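Local structure of endo-1,3-beta-glucanase (Streptomyces sioyaensis, 3DGT) at residues A[155-163]-A[169-177]. The protein probably hydrolyses internal 1,3-beta-glucosidic bonds of beta-glucans, this chain being the family 16 catalytic domain of a longer protein. Residues are numbered along the deposited sequence; the frame is centred on the assembly and turned at random.
Sequences TWATMHCGT and CNETSGIGN
Glu171 reaches across to Cys161 and His160 where the two antiparallel strands give way to loop. Its OE2 accepts the backbone N-H of Cys161, with N and OE2 2.9 Å apart. The N-H meets the anti side of the carboxylate, 33° out of its plane. A bend at chi2 (-63°) folds the glutamate chain back, with CG packed 3.3 Å from Thr163 O. The carboxylate lies at the edge of the His160 ring, the two planes turned 38° apart, though the closeness of OE1 to the ring is doubtful in the model. Thr172 O lies close to the His160 ring plane and accepts NE2-H, with NE2 and O 3.2 Å apart, while NE2 sits well above the carbonyl plane. The peptide before Thr172 is cis, within the turn whose carbonyl the imidazole meets. An alanine in place of Glu171 would probably leave the buried N-H of Cys161 without its acceptor and lose the packing of CG near Thr163 O.

Beside this pair, the disulfide joins Cys161 SG to Cys169 SG. A water links Cys161 O and Cys169 N alongside it. Further along, Met159 and Ile175 form a hydrogen-bonded pair, as do Ala157 and Asn177. Between them Thr158 faces Gly176, their CA atoms 3.9 Å apart. Thr158 CG2, anti to the backbone N, lies 3.4 Å from Ser173 O.

Outside the two segments, Trp137 meets the His160 ring, while Met159 packs on Trp228 and Val218. Strand 155-160 also pairs with strand 142-144, so the hairpin continues a sheet of the family 16 jelly-roll sandwich. The loop 161-174 is thus drawn back onto the end of strand 155-160 by a disulfide, by a carboxylate taking a main-chain N-H and by an imidazole donating to a carbonyl. The negative charge of Glu171 would probably strengthen the pull on the Cys161 N-H.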
loop_
_atom_site.group_PDB
_atom_site.type_symbol
_atom_site.label_atom_id
_atom_site.label_comp_id
_atom_site.label_asym_id
_atom_site.label_seq_id
_atom_site.Cartn_x
_atom_site.Cartn_y
_atom_site.Cartn_z
ATOM N N THR A 155 -3.924 -11.686 1.151
ATOM C CA THR A 155 -3.351 -10.386 1.421
ATOM C C THR A 155 -2.224 -10.536 2.435
ATOM O O THR A 155 -2.315 -11.343 3.373
ATOM C CB THR A 155 -4.417 -9.378 1.907
ATOM O OG1 THR A 155 -3.760 -8.166 2.289
ATOM C CG2 THR A 155 -5.236 -9.933 3.078
ATOM N N TRP A 156 -1.146 -9.798 2.209
ATOM C CA TRP A 156 -0.036 -9.695 3.151
ATOM C C TRP A 156 -0.055 -8.321 3.807
ATOM O O TRP A 156 -0.253 -7.305 3.130
ATOM C CB TRP A 156 1.302 -9.847 2.418
ATOM C CG TRP A 156 1.734 -11.237 1.985
ATOM C CD1 TRP A 156 2.660 -12.023 2.595
ATOM C CD2 TRP A 156 1.310 -11.958 0.808
ATOM N NE1 TRP A 156 2.839 -13.197 1.888
ATOM C CE2 TRP A 156 2.018 -13.182 0.791
ATOM C CE3 TRP A 156 0.403 -11.684 -0.230
ATOM C CZ2 TRP A 156 1.851 -14.132 -0.221
ATOM C CZ3 TRP A 156 0.242 -12.637 -1.252
ATOM C CH2 TRP A 156 0.956 -13.846 -1.228
ATOM N N ALA A 157 0.165 -8.293 5.121
ATOM C CA ALA A 157 0.311 -7.039 5.868
ATOM C C ALA A 157 1.570 -7.140 6.702
ATOM O O ALA A 157 1.828 -8.174 7.314
ATOM C CB ALA A 157 -0.878 -6.792 6.760
ATOM N N THR A 158 2.349 -6.066 6.722
ATOM C CA THR A 158 3.710 -6.122 7.247
ATOM C C THR A 158 4.158 -4.780 7.811
ATOM O O THR A 158 3.867 -3.730 7.230
ATOM C CB THR A 158 4.707 -6.500 6.122
ATOM O OG1 THR A 158 4.218 -7.635 5.390
ATOM C CG2 THR A 158 6.060 -6.837 6.701
ATOM N N MET A 159 4.899 -4.819 8.922
ATOM C CA MET A 159 5.678 -3.656 9.337
ATOM C C MET A 159 7.159 -3.869 9.076
ATOM O O MET A 159 7.719 -4.898 9.448
ATOM C CB MET A 159 5.464 -3.308 10.812
ATOM C CG MET A 159 6.314 -2.129 11.263
ATOM S SD MET A 159 5.824 -1.594 12.905
ATOM C CE MET A 159 6.916 -0.188 13.137
ATOM N N HIS A 160 7.781 -2.865 8.462
ATOM C CA HIS A 160 9.227 -2.832 8.289
ATOM C C HIS A 160 9.820 -1.763 9.191
ATOM O O HIS A 160 9.218 -0.706 9.390
ATOM C CB HIS A 160 9.580 -2.578 6.824
ATOM C CG HIS A 160 9.251 -3.731 5.922
ATOM N ND1 HIS A 160 8.070 -3.827 5.214
ATOM C CD2 HIS A 160 9.951 -4.854 5.639
ATOM C CE1 HIS A 160 8.068 -4.958 4.525
ATOM N NE2 HIS A 160 9.199 -5.597 4.766
ATOM N N CYS A 161 10.999 -2.055 9.743
ATOM C CA CYS A 161 11.630 -1.211 10.755
ATOM C C CYS A 161 13.064 -1.657 11.029
ATOM O O CYS A 161 13.508 -2.709 10.546
ATOM C CB CYS A 161 10.806 -1.203 12.063
ATOM S SG CYS A 161 9.927 -2.755 12.490
ATOM N N GLY A 162 13.783 -0.838 11.795
ATOM C CA GLY A 162 15.080 -1.229 12.315
ATOM C C GLY A 162 16.167 -1.148 11.266
ATOM O O GLY A 162 16.353 -0.110 10.629
ATOM N N THR A 163 16.885 -2.256 11.104
ATOM C CA THR A 163 17.966 -2.358 10.127
ATOM C C THR A 163 17.701 -3.513 9.168
ATOM O O THR A 163 16.887 -4.385 9.449
ATOM C CB THR A 163 19.317 -2.594 10.822
ATOM O OG1 THR A 163 19.189 -3.685 11.740
ATOM C CG2 THR A 163 19.763 -1.345 11.576
ATOM N N CYS A 169 13.151 -6.410 13.172
ATOM C CA CYS A 169 12.028 -6.561 12.271
ATOM C C CYS A 169 12.256 -7.620 11.186
ATOM O O CYS A 169 11.477 -7.719 10.240
ATOM C CB CYS A 169 11.624 -5.190 11.725
ATOM S SG CYS A 169 11.424 -3.985 13.114
ATOM N N ASN A 170 13.311 -8.426 11.346
ATOM C CA ASN A 170 13.561 -9.580 10.476
ATOM C C ASN A 170 13.542 -9.178 9.001
ATOM O O ASN A 170 12.841 -9.778 8.186
ATOM C CB ASN A 170 12.521 -10.683 10.758
ATOM C CG ASN A 170 12.811 -11.991 10.015
ATOM O OD1 ASN A 170 13.953 -12.293 9.681
ATOM N ND2 ASN A 170 11.765 -12.771 9.768
ATOM N N GLU A 171 14.301 -8.144 8.660
ATOM C CA GLU A 171 14.287 -7.631 7.292
ATOM C C GLU A 171 15.054 -8.565 6.360
ATOM O O GLU A 171 16.066 -9.137 6.760
ATOM C CB GLU A 171 14.834 -6.201 7.264
ATOM C CG GLU A 171 14.010 -5.213 8.101
ATOM C CD GLU A 171 12.582 -5.047 7.603
ATOM O OE1 GLU A 171 12.317 -5.418 6.440
ATOM O OE2 GLU A 171 11.727 -4.536 8.368
ATOM N N THR A 172 14.605 -8.731 5.117
ATOM C CA THR A 172 13.568 -7.915 4.474
ATOM C C THR A 172 12.152 -8.470 4.557
ATOM O O THR A 172 11.241 -7.927 3.928
ATOM C CB THR A 172 13.879 -7.720 2.981
ATOM O OG1 THR A 172 13.983 -9.004 2.348
ATOM C CG2 THR A 172 15.178 -6.928 2.785
ATOM N N SER A 173 11.964 -9.543 5.315
ATOM C CA SER A 173 10.630 -10.090 5.504
ATOM C C SER A 173 9.727 -9.123 6.264
ATOM O O SER A 173 8.551 -8.994 5.937
ATOM C CB SER A 173 10.688 -11.436 6.213
ATOM O OG SER A 173 11.423 -12.365 5.441
ATOM N N GLY A 174 10.279 -8.426 7.256
ATOM C CA GLY A 174 9.468 -7.559 8.109
ATOM C C GLY A 174 8.650 -8.390 9.080
ATOM O O GLY A 174 8.739 -9.621 9.089
ATOM N N ILE A 175 7.858 -7.713 9.908
ATOM C CA ILE A 175 6.961 -8.379 10.845
ATOM C C ILE A 175 5.597 -8.418 10.167
ATOM O O ILE A 175 4.876 -7.415 10.143
ATOM C CB ILE A 175 6.893 -7.640 12.202
ATOM C CG1 ILE A 175 8.302 -7.472 12.792
ATOM C CG2 ILE A 175 5.969 -8.385 13.187
ATOM C CD1 ILE A 175 8.367 -6.581 14.037
ATOM N N GLY A 176 5.263 -9.572 9.591
ATOM C CA GLY A 176 4.079 -9.675 8.747
ATOM C C GLY A 176 3.422 -11.034 8.675
ATOM O O GLY A 176 3.920 -12.031 9.211
ATOM N N ASN A 177 2.278 -11.057 8.000
ATOM C CA ASN A 177 1.466 -12.258 7.883
ATOM C C ASN A 177 0.670 -12.175 6.590
ATOM O O ASN A 177 0.558 -11.105 5.992
ATOM C CB ASN A 177 0.513 -12.339 9.082
ATOM C CG ASN A 177 -0.141 -13.708 9.264
ATOM O OD1 ASN A 177 -1.160 -13.815 9.960
ATOM N ND2 ASN A 177 0.426 -14.743 8.670
HETATM O O HOH W 1 15.042 -4.806 11.652
#